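Local coordinates for polymerase X (Deinococcus radiodurans, PDB 2W9M), which probably catalyses DNA synthesis from deoxyribonucleoside triphosphates as a family X polymerase, and carries a PHP domain that binds three zinc ions, at residues F298-Y303 with P316-L321; R460-R465 with A493-D498. All blocks are in the same frame, centred on the assembly; numbering follows the deposited sequence.

Overall arrangement
From the N terminus the chain runs through helix-hairpin-helix repeats and the polymerase X core to the thumb. Contact 1 follows helix 287-293. It closes a loop of twelve residues without helix or strand, in the connection that leads to strand 329-333, the first of the parallel PHP sheet. Contact 2 comes later, inside that domain. It joins the loop after strand 453-454 to the loop after strand 485-489, with helix 472-482 and strand 485-489 between its two segments. The contacts are in series and neither nest nor cross. The centres of contact 1 and contact 2 are about 25 Å apart, and the nearest atoms of contact 1 and contact 2 about 12 Å. Contact 2 lies beside the zinc site; contact 1 lies away from it.

Contact 1: residues F298-Y303 with P316-L321; sequences FRPAEY and PDPAEL
Tyr303 and Pro316 form the one hydrogen bond between two loop segments, each with a short 3-10 turn, that pack together in the connection from helix 287-293 to strand 329-333 of the PHP domain. Tyr303 OH donates to Pro316 O over 2.9 Å, and the oxygen lies at the ring edge, near its plane. Tyr303 CB points toward 316-321, and CG is anti to the carbonyl carbon (chi1 -59°). At the other end of the residue, Arg299 NE and NH2 both bind Tyr303 O, side-on and in the guanidinium plane.

Two apolar contacts accompany this bond. Leu321 meets the tyrosine tip to tip, its CD1 4.1 Å from Tyr303 CZ. Pro300 and Pro318 cross at about a right angle, and Pro300 CG touches Pro318 CG at 3.6 Å. A phenylalanine in place of Tyr303 would probably leave Pro316 O without its donor and a small gap beside Leu321 CD1.

Glu302 OE2 also comes within 3.9 Å of Pro318 CB, but its polar partner is Arg534 of helix 526-535, in a salt bridge.

The second turn is held from within. Asp317 N binds Glu320 OE1 at 2.9 Å. Asp317 also makes an Asx turn: its OD1 accepts Ala319 N at 2.8 Å through the anti lone pair.

Contact 2: residues R460-R465 with A493-D498; sequences RLLLRR and ARLDLD
The side chain of Arg460 reaches across to 493-498 and touches four of its residues. Its NH1 donates to Arg494 O over 3.1 Å, nearly straight at 166°, with the oxygen near the guanidinium plane. NH1 also lies 2.8 Å from Leu495 O, but the angle there is too poor for a hydrogen bond. NH2 makes a salt bridge to Asp498 OD2 at 3.2 Å. It meets that oxygen from above the carboxylate, and the two flat groups are 76° apart. The chain of Arg460 is bent at chi2 and again at chi3 (-96°), and its CD packs on Asp496 CB.

The backbone and the leucines complete the first shell. Leu462 N donates to Ala493 O at 2.8 Å. The same oxygen takes a CA-H contact from Leu461 CA at 3.3 Å. Leu462 CD1 lies over one face of the Arg460 guanidinium, toward its rim, while CD2 packs on Leu495 CB. Leu461 and Arg494 run side by side, and Leu461 CD2 sits 3.6 Å above the Arg494 guanidinium plane.

The loops are shaped by their own backbone. Arg464 and Arg465 form a classic beta bulge opposite Leu461, whose O accepts from both N atoms. Leu495 and Asp496 form a G1 bulge opposite Asn489, and a cis peptide precedes Leu497. Outside the segments, Asp496 OD1 accepts Thr458 N. Asp498 N-caps helix 499-505, and its OD1 also pairs with Arg500.

These loops lie at the zinc site of the PHP domain. The Arg494 side chain comes within about 4 Å of the side chains of the zinc ligands His456 and Asp516, and within about 5 Å of a zinc ion. Its pairing with Asp516 is long and weak. Its positive charge, close to the site, would probably add to the electrostatic field there.

Contact 1: residues F298-Y303 with P316-L321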
loop_
_atom_site.group_PDB
_atom_site.type_symbol
_atom_site.label_atom_id
_atom_site.label_comp_id
_atom_site.label_asym_id
_atom_site.label_seq_id
_atom_site.Cartn_x
_atom_site.Cartn_y
_atom_site.Cartn_z
ATOM N N PHE A 298 -0.265 -19.112 24.873
ATOM C CA PHE A 298 0.043 -17.763 24.419
ATOM C C PHE A 298 -0.498 -17.547 23.017
ATOM O O PHE A 298 -0.272 -18.366 22.126
ATOM C CB PHE A 298 1.550 -17.503 24.441
ATOM C CG PHE A 298 1.919 -16.073 24.169
ATOM C CD1 PHE A 298 2.101 -15.179 25.211
ATOM C CD2 PHE A 298 2.080 -15.620 22.873
ATOM C CE1 PHE A 298 2.439 -13.858 24.967
ATOM C CE2 PHE A 298 2.421 -14.299 22.621
ATOM C CZ PHE A 298 2.597 -13.419 23.670
ATOM N N ARG A 299 -1.220 -16.446 22.833
ATOM C CA ARG A 299 -1.818 -16.112 21.543
ATOM C C ARG A 299 -1.144 -14.874 20.957
ATOM O O ARG A 299 -1.360 -13.756 21.434
ATOM C CB ARG A 299 -3.324 -15.886 21.697
ATOM C CG ARG A 299 -4.068 -15.561 20.413
ATOM C CD ARG A 299 -5.577 -15.582 20.649
ATOM N NE ARG A 299 -6.341 -15.211 19.460
ATOM C CZ ARG A 299 -7.671 -15.151 19.413
ATOM N NH1 ARG A 299 -8.387 -15.437 20.491
ATOM N NH2 ARG A 299 -8.286 -14.803 18.292
ATOM N N PRO A 300 -0.317 -15.073 19.917
ATOM C CA PRO A 300 0.482 -14.005 19.299
ATOM C C PRO A 300 -0.389 -12.852 18.803
ATOM O O PRO A 300 -1.487 -13.092 18.300
ATOM C CB PRO A 300 1.152 -14.708 18.113
ATOM C CG PRO A 300 1.134 -16.159 18.464
ATOM C CD PRO A 300 -0.127 -16.368 19.241
ATOM N N ALA A 301 0.099 -11.621 18.941
ATOM C CA ALA A 301 -0.665 -10.440 18.542
ATOM C C ALA A 301 -1.130 -10.511 17.090
ATOM O O ALA A 301 -2.137 -9.903 16.727
ATOM C CB ALA A 301 0.149 -9.170 18.779
ATOM N N GLU A 302 -0.394 -11.252 16.266
ATOM C CA GLU A 302 -0.755 -11.416 14.862
ATOM C C GLU A 302 -2.088 -12.138 14.705
ATOM O O GLU A 302 -2.776 -11.963 13.699
ATOM C CB GLU A 302 0.320 -12.197 14.102
ATOM C CG GLU A 302 1.687 -11.543 14.062
ATOM C CD GLU A 302 2.652 -12.143 15.066
ATOM O OE1 GLU A 302 2.218 -12.477 16.189
ATOM O OE2 GLU A 302 3.848 -12.282 14.726
ATOM N N TYR A 303 -2.445 -12.952 15.699
ATOM C CA TYR A 303 -3.625 -13.813 15.608
ATOM C C TYR A 303 -4.791 -13.378 16.497
ATOM O O TYR A 303 -5.646 -14.195 16.838
ATOM C CB TYR A 303 -3.255 -15.258 15.944
ATOM C CG TYR A 303 -2.198 -15.861 15.048
ATOM C CD1 TYR A 303 -1.285 -16.785 15.544
ATOM C CD2 TYR A 303 -2.109 -15.506 13.709
ATOM C CE1 TYR A 303 -0.319 -17.342 14.725
ATOM C CE2 TYR A 303 -1.142 -16.056 12.883
ATOM C CZ TYR A 303 -0.253 -16.970 13.395
ATOM O OH TYR A 303 0.705 -17.513 12.572
ATOM N N PRO A 316 1.131 -21.314 12.010
ATOM C CA PRO A 316 2.545 -21.435 12.389
ATOM C C PRO A 316 2.926 -20.566 13.582
ATOM O O PRO A 316 2.281 -19.552 13.857
ATOM C CB PRO A 316 3.286 -20.946 11.139
ATOM C CG PRO A 316 2.326 -21.139 10.028
ATOM C CD PRO A 316 0.976 -20.876 10.612
ATOM N N ASP A 317 3.974 -20.981 14.285
ATOM C CA ASP A 317 4.570 -20.179 15.343
ATOM C C ASP A 317 5.124 -18.915 14.699
ATOM O O ASP A 317 5.642 -18.960 13.585
ATOM C CB ASP A 317 5.686 -20.979 16.032
ATOM C CG ASP A 317 6.358 -20.215 17.161
ATOM O OD1 ASP A 317 7.062 -19.221 16.879
ATOM O OD2 ASP A 317 6.204 -20.628 18.331
ATOM N N PRO A 318 5.001 -17.777 15.390
ATOM C CA PRO A 318 5.480 -16.501 14.851
ATOM C C PRO A 318 6.896 -16.587 14.283
ATOM O O PRO A 318 7.185 -15.957 13.264
ATOM C CB PRO A 318 5.449 -15.585 16.074
ATOM C CG PRO A 318 4.338 -16.127 16.899
ATOM C CD PRO A 318 4.368 -17.617 16.709
ATOM N N ALA A 319 7.759 -17.364 14.928
ATOM C CA ALA A 319 9.153 -17.484 14.508
ATOM C C ALA A 319 9.318 -18.206 13.169
ATOM O O ALA A 319 10.411 -18.222 12.601
ATOM C CB ALA A 319 9.975 -18.169 15.588
ATOM N N GLU A 320 8.237 -18.797 12.669
ATOM C CA GLU A 320 8.259 -19.485 11.379
ATOM C C GLU A 320 7.708 -18.615 10.252
ATOM O O GLU A 320 7.895 -18.925 9.079
ATOM C CB GLU A 320 7.445 -20.780 11.444
ATOM C CG GLU A 320 7.928 -21.792 12.465
ATOM C CD GLU A 320 6.985 -22.978 12.589
ATOM O OE1 GLU A 320 5.787 -22.771 12.893
ATOM O OE2 GLU A 320 7.445 -24.121 12.383
ATOM N N LEU A 321 7.024 -17.532 10.613
ATOM C CA LEU A 321 6.349 -16.688 9.630
ATOM C C LEU A 321 7.316 -15.797 8.843
ATOM O O LEU A 321 8.426 -15.508 9.294
ATOM C CB LEU A 321 5.270 -15.836 10.305
ATOM C CG LEU A 321 4.125 -16.588 10.996
ATOM C CD1 LEU A 321 3.218 -15.620 11.734
ATOM C CD2 LEU A 321 3.325 -17.407 10.006
#

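Contact 2: residues R460-R465 with A493-D498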
loop_
_atom_site.group_PDB
_atom_site.type_symbol
_atom_site.label_atom_id
_atom_site.label_comp_id
_atom_site.label_asym_id
_atom_site.label_seq_id
_atom_site.Cartn_x
_atom_site.Cartn_y
_atom_site.Cartn_z
ATOM N N ARG A 460 -8.833 -2.272 -4.887
ATOM C CA ARG A 460 -9.207 -1.425 -3.760
ATOM C C ARG A 460 -8.136 -0.376 -3.441
ATOM O O ARG A 460 -6.946 -0.626 -3.614
ATOM C CB ARG A 460 -9.453 -2.300 -2.529
ATOM C CG ARG A 460 -8.866 -1.733 -1.258
ATOM C CD ARG A 460 -8.136 -2.797 -0.457
ATOM N NE ARG A 460 -8.975 -3.373 0.588
ATOM C CZ ARG A 460 -8.499 -4.010 1.652
ATOM N NH1 ARG A 460 -7.189 -4.150 1.810
ATOM N NH2 ARG A 460 -9.331 -4.499 2.560
ATOM N N LEU A 461 -8.567 0.796 -2.977
ATOM C CA LEU A 461 -7.654 1.800 -2.432
ATOM C C LEU A 461 -8.149 2.292 -1.074
ATOM O O LEU A 461 -9.101 3.061 -1.002
ATOM C CB LEU A 461 -7.502 2.985 -3.387
ATOM C CG LEU A 461 -6.686 2.732 -4.655
ATOM C CD1 LEU A 461 -6.501 4.028 -5.425
ATOM C CD2 LEU A 461 -5.341 2.109 -4.315
ATOM N N LEU A 462 -7.499 1.851 -0.003
ATOM C CA LEU A 462 -7.927 2.198 1.351
ATOM C C LEU A 462 -8.190 3.697 1.534
ATOM O O LEU A 462 -7.333 4.525 1.232
ATOM C CB LEU A 462 -6.907 1.724 2.392
ATOM C CG LEU A 462 -6.907 0.256 2.823
ATOM C CD1 LEU A 462 -8.217 -0.397 2.434
ATOM C CD2 LEU A 462 -5.743 -0.513 2.230
ATOM N N LEU A 463 -9.378 4.024 2.042
ATOM C CA LEU A 463 -9.763 5.401 2.366
ATOM C C LEU A 463 -10.091 6.256 1.145
ATOM O O LEU A 463 -10.238 7.470 1.265
ATOM C CB LEU A 463 -8.688 6.096 3.210
ATOM C CG LEU A 463 -8.323 5.460 4.550
ATOM C CD1 LEU A 463 -7.234 6.264 5.241
ATOM C CD2 LEU A 463 -9.543 5.342 5.441
ATOM N N ARG A 464 -10.205 5.631 -0.023
ATOM C CA ARG A 464 -10.507 6.371 -1.247
ATOM C C ARG A 464 -11.638 5.746 -2.064
ATOM O O ARG A 464 -12.618 6.411 -2.390
ATOM C CB ARG A 464 -9.246 6.526 -2.104
ATOM C CG ARG A 464 -9.497 7.153 -3.472
ATOM C CD ARG A 464 -8.193 7.501 -4.180
ATOM N NE ARG A 464 -7.447 8.521 -3.454
ATOM C CZ ARG A 464 -7.606 9.826 -3.637
ATOM N NH1 ARG A 464 -8.482 10.269 -4.528
ATOM N NH2 ARG A 464 -6.891 10.691 -2.932
ATOM N N ARG A 465 -11.492 4.467 -2.397
ATOM C CA ARG A 465 -12.499 3.748 -3.170
ATOM C C ARG A 465 -12.426 2.252 -2.879
ATOM O O ARG A 465 -11.340 1.690 -2.773
ATOM C CB ARG A 465 -12.281 3.971 -4.670
ATOM C CG ARG A 465 -10.951 3.418 -5.169
ATOM C CD ARG A 465 -11.108 2.589 -6.434
ATOM N NE ARG A 465 -10.612 3.283 -7.615
ATOM C CZ ARG A 465 -9.388 3.132 -8.111
ATOM N NH1 ARG A 465 -8.528 2.307 -7.530
ATOM N NH2 ARG A 465 -9.024 3.803 -9.195
ATOM N N ALA A 493 -1.734 1.776 0.854
ATOM C CA ALA A 493 -3.051 2.178 0.370
ATOM C C ALA A 493 -3.756 1.031 -0.333
ATOM O O ALA A 493 -4.916 1.155 -0.728
ATOM C CB ALA A 493 -2.948 3.369 -0.550
ATOM N N ARG A 494 -3.063 -0.088 -0.487
ATOM C CA ARG A 494 -3.666 -1.245 -1.137
ATOM C C ARG A 494 -3.863 -2.419 -0.179
ATOM O O ARG A 494 -5.000 -2.811 0.093
ATOM C CB ARG A 494 -2.849 -1.663 -2.357
ATOM C CG ARG A 494 -2.896 -0.647 -3.487
ATOM C CD ARG A 494 -2.094 -1.127 -4.683
ATOM N NE ARG A 494 -2.015 -0.120 -5.735
ATOM C CZ ARG A 494 -2.991 0.137 -6.601
ATOM N NH1 ARG A 494 -4.137 -0.528 -6.535
ATOM N NH2 ARG A 494 -2.824 1.067 -7.530
ATOM N N LEU A 495 -2.760 -2.966 0.329
ATOM C CA LEU A 495 -2.806 -4.127 1.215
ATOM C C LEU A 495 -3.813 -5.138 0.673
ATOM O O LEU A 495 -4.785 -5.506 1.335
ATOM C CB LEU A 495 -3.144 -3.696 2.641
ATOM C CG LEU A 495 -2.171 -2.638 3.174
ATOM C CD1 LEU A 495 -2.425 -2.334 4.635
ATOM C CD2 LEU A 495 -0.744 -3.090 2.969
ATOM N N ASP A 496 -3.549 -5.586 -0.547
ATOM C CA ASP A 496 -4.504 -6.339 -1.341
ATOM C C ASP A 496 -3.664 -7.195 -2.275
ATOM O O ASP A 496 -2.809 -6.655 -2.972
ATOM C CB ASP A 496 -5.353 -5.339 -2.131
ATOM C CG ASP A 496 -6.203 -5.989 -3.203
ATOM O OD1 ASP A 496 -6.541 -5.288 -4.183
ATOM O OD2 ASP A 496 -6.540 -7.186 -3.070
ATOM N N LEU A 497 -3.869 -8.512 -2.317
ATOM C CA LEU A 497 -4.940 -9.269 -1.653
ATOM C C LEU A 497 -5.109 -9.077 -0.141
ATOM O O LEU A 497 -4.136 -9.079 0.611
ATOM C CB LEU A 497 -4.709 -10.756 -1.932
ATOM C CG LEU A 497 -5.803 -11.757 -1.574
ATOM C CD1 LEU A 497 -7.010 -11.569 -2.489
ATOM C CD2 LEU A 497 -5.259 -13.183 -1.670
ATOM N N ASP A 498 -6.359 -8.931 0.294
ATOM C CA ASP A 498 -6.673 -8.783 1.713
ATOM C C ASP A 498 -6.176 -9.992 2.497
ATOM O O ASP A 498 -6.237 -11.118 2.003
ATOM C CB ASP A 498 -8.182 -8.619 1.909
ATOM C CG ASP A 498 -8.542 -8.167 3.312
ATOM O OD1 ASP A 498 -9.333 -8.869 3.969
ATOM O OD2 ASP A 498 -8.030 -7.115 3.762
#